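Glutamine--tRNA ligase (Saccharomyces cerevisiae, PDB 3TL4) attaches glutamine to its cognate tRNA in an ATP-dependent reaction, this chain being the appended N-terminal tRNA-binding domain of the enzyme. Local coordinates at residues A53-F61 with L82-F92. Sequence-based numbering, arbitrary orientation.
Sequences ALVHNLASF and LKTSLQVDAAF
Leu54 CA lies 6.2 Å from Ser85 CA, and Leu58 is level with Val88, where helices 53-61 and 85-92 run in the same general direction, axes 9.6 Å apart at closest approach and crossing at -38°. Where the second helix begins, Thr84 is its N-cap, with OG1 accepting from Gln87 N. Leu54 reaches this start with both methyls: CD1 lies 3.4 Å from Leu82 O, while CD2 meets the backbone at Thr84 and Ser85. Beside it Ser85 OG donates to Asn57 OD1 (2.8 Å), approaching from above the amide plane, 38° out of it. Val88 divides its branches: CG2 meets Leu54 CD2, whereas CG1, anti to the backbone N (chi1 178°), sits at the edge of the Phe61 ring, 4.0 Å from CE2, and also near Leu58 CB. Over one face of that ring lies Asp89 OD1, 3.7 Å from Phe61 CZ. Phe61 CB stands 3.7 Å above the Phe92 ring centroid, a CH-pi contact; the ring centroids are 5.5 Å apart, too displaced for stacking. Leu58 also touches Ile73 of helix 70-78. Leu54, Leu58 and Val88 thus form a buried apolar core in this RNA-binding region, with the Ser85-Asn57 bond at its more exposed margin; the Asp89-Lys93 salt bridge probably offsets the charge over Phe61.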
loop_
_atom_site.group_PDB
_atom_site.type_symbol
_atom_site.label_atom_id
_atom_site.label_comp_id
_atom_site.label_asym_id
_atom_site.label_seq_id
_atom_site.Cartn_x
_atom_site.Cartn_y
_atom_site.Cartn_z
ATOM N N ALA A 53 -1.286 -11.930 -2.408
ATOM C CA ALA A 53 -1.151 -11.188 -1.162
ATOM C C ALA A 53 -2.174 -10.059 -1.083
ATOM O O ALA A 53 -2.762 -9.814 -0.040
ATOM C CB ALA A 53 0.267 -10.629 -1.030
ATOM N N LEU A 54 -2.383 -9.378 -2.199
ATOM C CA LEU A 54 -3.297 -8.247 -2.239
ATOM C C LEU A 54 -4.744 -8.694 -2.058
ATOM O O LEU A 54 -5.522 -8.029 -1.368
ATOM C CB LEU A 54 -3.126 -7.460 -3.544
ATOM C CG LEU A 54 -1.798 -6.716 -3.676
ATOM C CD1 LEU A 54 -1.624 -6.135 -5.084
ATOM C CD2 LEU A 54 -1.705 -5.624 -2.634
ATOM N N VAL A 55 -5.101 -9.825 -2.659
ATOM C CA VAL A 55 -6.454 -10.337 -2.492
ATOM C C VAL A 55 -6.655 -10.857 -1.062
ATOM O O VAL A 55 -7.735 -10.707 -0.486
ATOM C CB VAL A 55 -6.842 -11.380 -3.564
ATOM C CG1 VAL A 55 -5.991 -12.639 -3.433
ATOM C CG2 VAL A 55 -8.319 -11.725 -3.453
ATOM N N HIS A 56 -5.608 -11.416 -0.460
ATOM C CA HIS A 56 -5.702 -11.773 0.951
ATOM C C HIS A 56 -5.896 -10.546 1.850
ATOM O O HIS A 56 -6.711 -10.569 2.771
ATOM C CB HIS A 56 -4.514 -12.597 1.421
ATOM C CG HIS A 56 -4.702 -13.171 2.789
ATOM N ND1 HIS A 56 -3.767 -13.045 3.790
ATOM C CD2 HIS A 56 -5.746 -13.845 3.334
ATOM C CE1 HIS A 56 -4.216 -13.627 4.886
ATOM N NE2 HIS A 56 -5.415 -14.122 4.634
ATOM N N ASN A 57 -5.151 -9.477 1.588
ATOM C CA ASN A 57 -5.426 -8.199 2.241
ATOM C C ASN A 57 -6.899 -7.848 2.145
ATOM O O ASN A 57 -7.534 -7.512 3.140
ATOM C CB ASN A 57 -4.660 -7.055 1.581
ATOM C CG ASN A 57 -3.182 -7.055 1.913
ATOM O OD1 ASN A 57 -2.378 -6.498 1.159
ATOM N ND2 ASN A 57 -2.811 -7.664 3.044
ATOM N N LEU A 58 -7.430 -7.897 0.925
ATOM C CA LEU A 58 -8.823 -7.535 0.701
ATOM C C LEU A 58 -9.752 -8.420 1.503
ATOM O O LEU A 58 -10.718 -7.933 2.096
ATOM C CB LEU A 58 -9.193 -7.618 -0.777
ATOM C CG LEU A 58 -10.661 -7.287 -1.062
ATOM C CD1 LEU A 58 -11.037 -5.915 -0.471
ATOM C CD2 LEU A 58 -10.922 -7.310 -2.549
ATOM N N ALA A 59 -9.458 -9.721 1.513
ATOM C CA ALA A 59 -10.274 -10.677 2.243
ATOM C C ALA A 59 -10.222 -10.351 3.723
ATOM O O ALA A 59 -11.214 -10.515 4.438
ATOM C CB ALA A 59 -9.793 -12.088 2.000
ATOM N N SER A 60 -9.063 -9.882 4.186
ATOM C CA SER A 60 -8.898 -9.605 5.609
ATOM C C SER A 60 -9.677 -8.339 6.010
ATOM O O SER A 60 -10.047 -8.175 7.178
ATOM C CB SER A 60 -7.412 -9.530 5.989
ATOM O OG SER A 60 -6.871 -8.251 5.724
ATOM N N PHE A 61 -9.944 -7.469 5.030
ATOM C CA PHE A 61 -10.763 -6.273 5.238
ATOM C C PHE A 61 -12.257 -6.618 5.226
ATOM O O PHE A 61 -13.027 -6.115 6.036
ATOM C CB PHE A 61 -10.510 -5.267 4.124
ATOM C CG PHE A 61 -9.117 -4.743 4.078
ATOM C CD1 PHE A 61 -8.418 -4.487 5.243
ATOM C CD2 PHE A 61 -8.509 -4.501 2.866
ATOM C CE1 PHE A 61 -7.140 -4.001 5.188
ATOM C CE2 PHE A 61 -7.232 -4.007 2.800
ATOM C CZ PHE A 61 -6.541 -3.757 3.961
ATOM N N LEU A 82 -4.388 -1.627 -8.774
ATOM C CA LEU A 82 -4.137 -1.537 -7.341
ATOM C C LEU A 82 -2.933 -2.395 -6.985
ATOM O O LEU A 82 -3.049 -3.621 -6.893
ATOM C CB LEU A 82 -5.363 -2.018 -6.567
ATOM C CG LEU A 82 -6.684 -1.326 -6.911
ATOM C CD1 LEU A 82 -7.823 -1.966 -6.150
ATOM C CD2 LEU A 82 -6.617 0.170 -6.602
ATOM N N LYS A 83 -1.784 -1.748 -6.784
ATOM C CA LYS A 83 -0.509 -2.442 -6.597
ATOM C C LYS A 83 -0.085 -2.612 -5.140
ATOM O O LYS A 83 0.754 -3.457 -4.846
ATOM C CB LYS A 83 0.624 -1.720 -7.346
ATOM C CG LYS A 83 0.423 -1.554 -8.837
ATOM C CD LYS A 83 0.320 -2.900 -9.551
ATOM C CE LYS A 83 1.671 -3.598 -9.659
ATOM N NZ LYS A 83 1.616 -4.850 -10.478
ATOM N N THR A 84 -0.628 -1.811 -4.229
ATOM C CA THR A 84 -0.168 -1.872 -2.834
ATOM C C THR A 84 -1.303 -2.150 -1.849
ATOM O O THR A 84 -2.482 -1.988 -2.183
ATOM C CB THR A 84 0.578 -0.576 -2.412
ATOM O OG1 THR A 84 -0.320 0.534 -2.475
ATOM C CG2 THR A 84 1.749 -0.301 -3.336
ATOM N N SER A 85 -0.933 -2.583 -0.645
ATOM C CA SER A 85 -1.885 -2.785 0.444
ATOM C C SER A 85 -2.601 -1.488 0.728
ATOM O O SER A 85 -3.781 -1.477 1.093
ATOM C CB SER A 85 -1.166 -3.214 1.718
ATOM O OG SER A 85 -0.539 -4.461 1.538
ATOM N N LEU A 86 -1.854 -0.400 0.581
ATOM C CA LEU A 86 -2.360 0.948 0.787
ATOM C C LEU A 86 -3.459 1.296 -0.222
ATOM O O LEU A 86 -4.483 1.850 0.152
ATOM C CB LEU A 86 -1.206 1.945 0.698
ATOM C CG LEU A 86 -1.493 3.346 1.222
ATOM C CD1 LEU A 86 -1.642 3.304 2.728
ATOM C CD2 LEU A 86 -0.389 4.309 0.820
ATOM N N GLN A 87 -3.253 0.960 -1.493
ATOM C CA GLN A 87 -4.272 1.205 -2.525
ATOM C C GLN A 87 -5.477 0.310 -2.320
ATOM O O GLN A 87 -6.615 0.718 -2.570
ATOM C CB GLN A 87 -3.722 0.962 -3.932
ATOM C CG GLN A 87 -2.717 2.000 -4.413
ATOM C CD GLN A 87 -2.363 1.807 -5.870
ATOM O OE1 GLN A 87 -1.502 1.002 -6.209
ATOM N NE2 GLN A 87 -3.030 2.545 -6.742
ATOM N N VAL A 88 -5.228 -0.916 -1.875
ATOM C CA VAL A 88 -6.323 -1.853 -1.645
ATOM C C VAL A 88 -7.176 -1.409 -0.458
ATOM O O VAL A 88 -8.402 -1.513 -0.490
ATOM C CB VAL A 88 -5.829 -3.291 -1.451
ATOM C CG1 VAL A 88 -7.004 -4.221 -1.155
ATOM C CG2 VAL A 88 -5.086 -3.749 -2.693
ATOM N N ASP A 89 -6.526 -0.912 0.584
ATOM C CA ASP A 89 -7.254 -0.392 1.738
ATOM C C ASP A 89 -8.112 0.820 1.337
ATOM O O ASP A 89 -9.282 0.911 1.706
ATOM C CB ASP A 89 -6.295 -0.049 2.889
ATOM C CG ASP A 89 -7.021 0.494 4.118
ATOM O OD1 ASP A 89 -7.603 -0.306 4.885
ATOM O OD2 ASP A 89 -7.011 1.726 4.317
ATOM N N ALA A 90 -7.530 1.741 0.575
ATOM C CA ALA A 90 -8.286 2.870 0.030
ATOM C C ALA A 90 -9.463 2.442 -0.864
ATOM O O ALA A 90 -10.559 2.952 -0.736
ATOM C CB ALA A 90 -7.360 3.812 -0.736
ATOM N N ALA A 91 -9.217 1.529 -1.793
ATOM C CA ALA A 91 -10.270 1.070 -2.684
ATOM C C ALA A 91 -11.390 0.407 -1.873
ATOM O O ALA A 91 -12.567 0.603 -2.148
ATOM C CB ALA A 91 -9.705 0.110 -3.716
ATOM N N PHE A 92 -11.014 -0.382 -0.874
ATOM C CA PHE A 92 -11.981 -0.982 0.038
ATOM C C PHE A 92 -12.802 0.075 0.780
ATOM O O PHE A 92 -14.019 0.002 0.841
ATOM C CB PHE A 92 -11.293 -1.909 1.042
ATOM C CG PHE A 92 -12.202 -2.382 2.132
ATOM C CD1 PHE A 92 -13.131 -3.383 1.892
ATOM C CD2 PHE A 92 -12.148 -1.814 3.389
ATOM C CE1 PHE A 92 -13.994 -3.807 2.885
ATOM C CE2 PHE A 92 -12.995 -2.243 4.391
ATOM C CZ PHE A 92 -13.922 -3.241 4.135
#